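TrwC protein (Escherichia coli, PDB 1OMH) acts as a conjugative relaxase, its N-terminal domain recognising and processing origin-of-transfer DNA at the start of plasmid transfer. Local coordinates at a contact of chain A with DNA. Coordinates in Å, arbitrary orientation; residue numbers count along the deposited sequence, not the author numbering.

A contact of chain A with DNA. Residues 4, 6, 186, 189. With nucleotides of chain B.
His4 reaches across to DA19 of chain B with the tip of its imidazole: NE2 donates to the sugar-edge nitrogen N3 of the adenine at 3.0 Å. This is a DNA-binding contact of the relaxase domain of TrwC, a member of the HUH family whose metal-binding histidines lie on other strands, and both nucleotides here are unpaired. The bond is almost straight, 176° at the hydrogen, and N3 sits in the plane of the imidazole. Ring and purine are turned only about 15° from each other, making the histidine a nearly flat extension of the base.

The neighbouring thymine, DT18, meets the protein through apolar packing. Val186 lays both methyls over one face of its pyrimidine, CG1 3.7 Å from C2 and CG2 3.9 Å from N3 of DT18. Val6, on the same strand 2-8 as His4, comes to that same face farther along, its CG2 3.2 Å from O4 of DT18 at the rim. Within the DNA, the adenine N6 of DA19 donates a hydrogen bond to OP2, a phosphate oxygen of DT18, at 2.6 Å, which probably helps hold the turn between the two nucleotides.

Val186 works twice: CG1 also lies 3.5 Å above the imidazole plane of His4, toward the rim, and so touches both histidine and thymine. Behind this first shell stands Thr189, whose hydroxyl OG1 shares a hydrogen bond with ND1 of His4 at 2.7 Å. CG of His4 stands between the backbone N and the carbonyl carbon (chi1 65°), which carries the ring toward the DNA, and the turn about the next bond points NE2 at the adenine and ND1 at Thr189. Thr189 opens helix 189-206, and its OG1 donates to the carbonyl O of Val186 at 2.6 Å, tying histidine, helix start and valine together. A leucine in place of His4 would probably leave N3 of the adenine without its donor and Thr189 OG1 without its ring partner, making the base freer to turn.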
loop_
_atom_site.group_PDB
_atom_site.type_symbol
_atom_site.label_atom_id
_atom_site.label_comp_id
_atom_site.label_asym_id
_atom_site.label_seq_id
_atom_site.Cartn_x
_atom_site.Cartn_y
_atom_site.Cartn_z
ATOM N N HIS A 4 -1.525 -6.878 -0.398
ATOM C CA HIS A 4 -0.126 -7.211 -0.541
ATOM C C HIS A 4 0.116 -7.807 -1.914
ATOM O O HIS A 4 -0.790 -8.363 -2.549
ATOM C CB HIS A 4 0.306 -8.226 0.523
ATOM C CG HIS A 4 -0.366 -9.558 0.394
ATOM N ND1 HIS A 4 -1.308 -10.006 1.295
ATOM C CD2 HIS A 4 -0.252 -10.531 -0.543
ATOM C CE1 HIS A 4 -1.745 -11.194 0.919
ATOM N NE2 HIS A 4 -1.121 -11.536 -0.195
ATOM N N VAL A 6 3.433 -9.980 -3.639
ATOM C CA VAL A 6 4.793 -10.484 -3.525
ATOM C C VAL A 6 5.492 -10.050 -4.813
ATOM O O VAL A 6 5.038 -10.379 -5.905
ATOM C CB VAL A 6 4.815 -12.007 -3.426
ATOM C CG1 VAL A 6 6.256 -12.504 -3.421
ATOM C CG2 VAL A 6 4.089 -12.450 -2.158
ATOM N N VAL A 186 2.328 -11.622 5.418
ATOM C CA VAL A 186 1.322 -11.895 4.390
ATOM C C VAL A 186 0.003 -12.391 4.989
ATOM O O VAL A 186 -1.064 -11.848 4.697
ATOM C CB VAL A 186 1.834 -12.946 3.371
ATOM C CG1 VAL A 186 0.722 -13.325 2.392
ATOM C CG2 VAL A 186 3.023 -12.395 2.619
ATOM N N THR A 189 -2.299 -9.841 6.690
ATOM C CA THR A 189 -2.746 -8.695 5.888
ATOM C C THR A 189 -4.095 -8.141 6.341
ATOM O O THR A 189 -4.263 -6.925 6.483
ATOM C CB THR A 189 -2.855 -9.061 4.393
ATOM O OG1 THR A 189 -1.568 -9.449 3.903
ATOM C CG2 THR A 189 -3.359 -7.864 3.587
ATOM P P DT B 18 -2.181 -21.054 -1.397
ATOM O OP1 DT B 18 -3.173 -21.995 -0.821
ATOM O OP2 DT B 18 -2.517 -20.296 -2.631
ATOM O "O5'" DT B 18 -1.713 -20.014 -0.270
ATOM C "C5'" DT B 18 -1.741 -20.364 1.124
ATOM C "C4'" DT B 18 -1.148 -19.266 1.986
ATOM O "O4'" DT B 18 0.185 -18.913 1.529
ATOM C "C3'" DT B 18 -1.961 -17.959 1.955
ATOM O "O3'" DT B 18 -2.469 -17.815 3.299
ATOM C "C2'" DT B 18 -0.912 -16.865 2.093
ATOM C "C1'" DT B 18 0.402 -17.561 1.852
ATOM N N1 DT B 18 1.523 -16.972 1.105
ATOM C C2 DT B 18 2.567 -16.527 1.893
ATOM O O2 DT B 18 2.588 -16.650 3.109
ATOM N N3 DT B 18 3.589 -15.934 1.211
ATOM C C4 DT B 18 3.688 -15.750 -0.151
ATOM O O4 DT B 18 4.682 -15.190 -0.615
ATOM C C5 DT B 18 2.571 -16.254 -0.927
ATOM C C7 DT B 18 2.599 -16.101 -2.418
ATOM C C6 DT B 18 1.554 -16.837 -0.270
ATOM P P DA B 19 -4.013 -17.487 3.583
ATOM O OP1 DA B 19 -4.144 -17.432 5.061
ATOM O OP2 DA B 19 -4.809 -18.459 2.814
ATOM O "O5'" DA B 19 -4.277 -16.018 3.006
ATOM C "C5'" DA B 19 -3.905 -14.810 3.713
ATOM C "C4'" DA B 19 -3.813 -13.677 2.714
ATOM O "O4'" DA B 19 -2.994 -14.159 1.657
ATOM C "C3'" DA B 19 -5.100 -13.135 2.074
ATOM O "O3'" DA B 19 -5.005 -11.740 2.411
ATOM C "C2'" DA B 19 -4.711 -12.921 0.617
ATOM C "C1'" DA B 19 -3.452 -13.740 0.413
ATOM N N9 DA B 19 -3.411 -14.912 -0.441
ATOM C C8 DA B 19 -4.169 -16.053 -0.496
ATOM N N7 DA B 19 -3.703 -16.947 -1.335
ATOM C C5 DA B 19 -2.581 -16.335 -1.880
ATOM C C6 DA B 19 -1.631 -16.758 -2.825
ATOM N N6 DA B 19 -1.655 -17.951 -3.423
ATOM N N1 DA B 19 -0.638 -15.901 -3.139
ATOM C C2 DA B 19 -0.604 -14.701 -2.543
ATOM N N3 DA B 19 -1.436 -14.192 -1.637
ATOM C C4 DA B 19 -2.410 -15.075 -1.351
#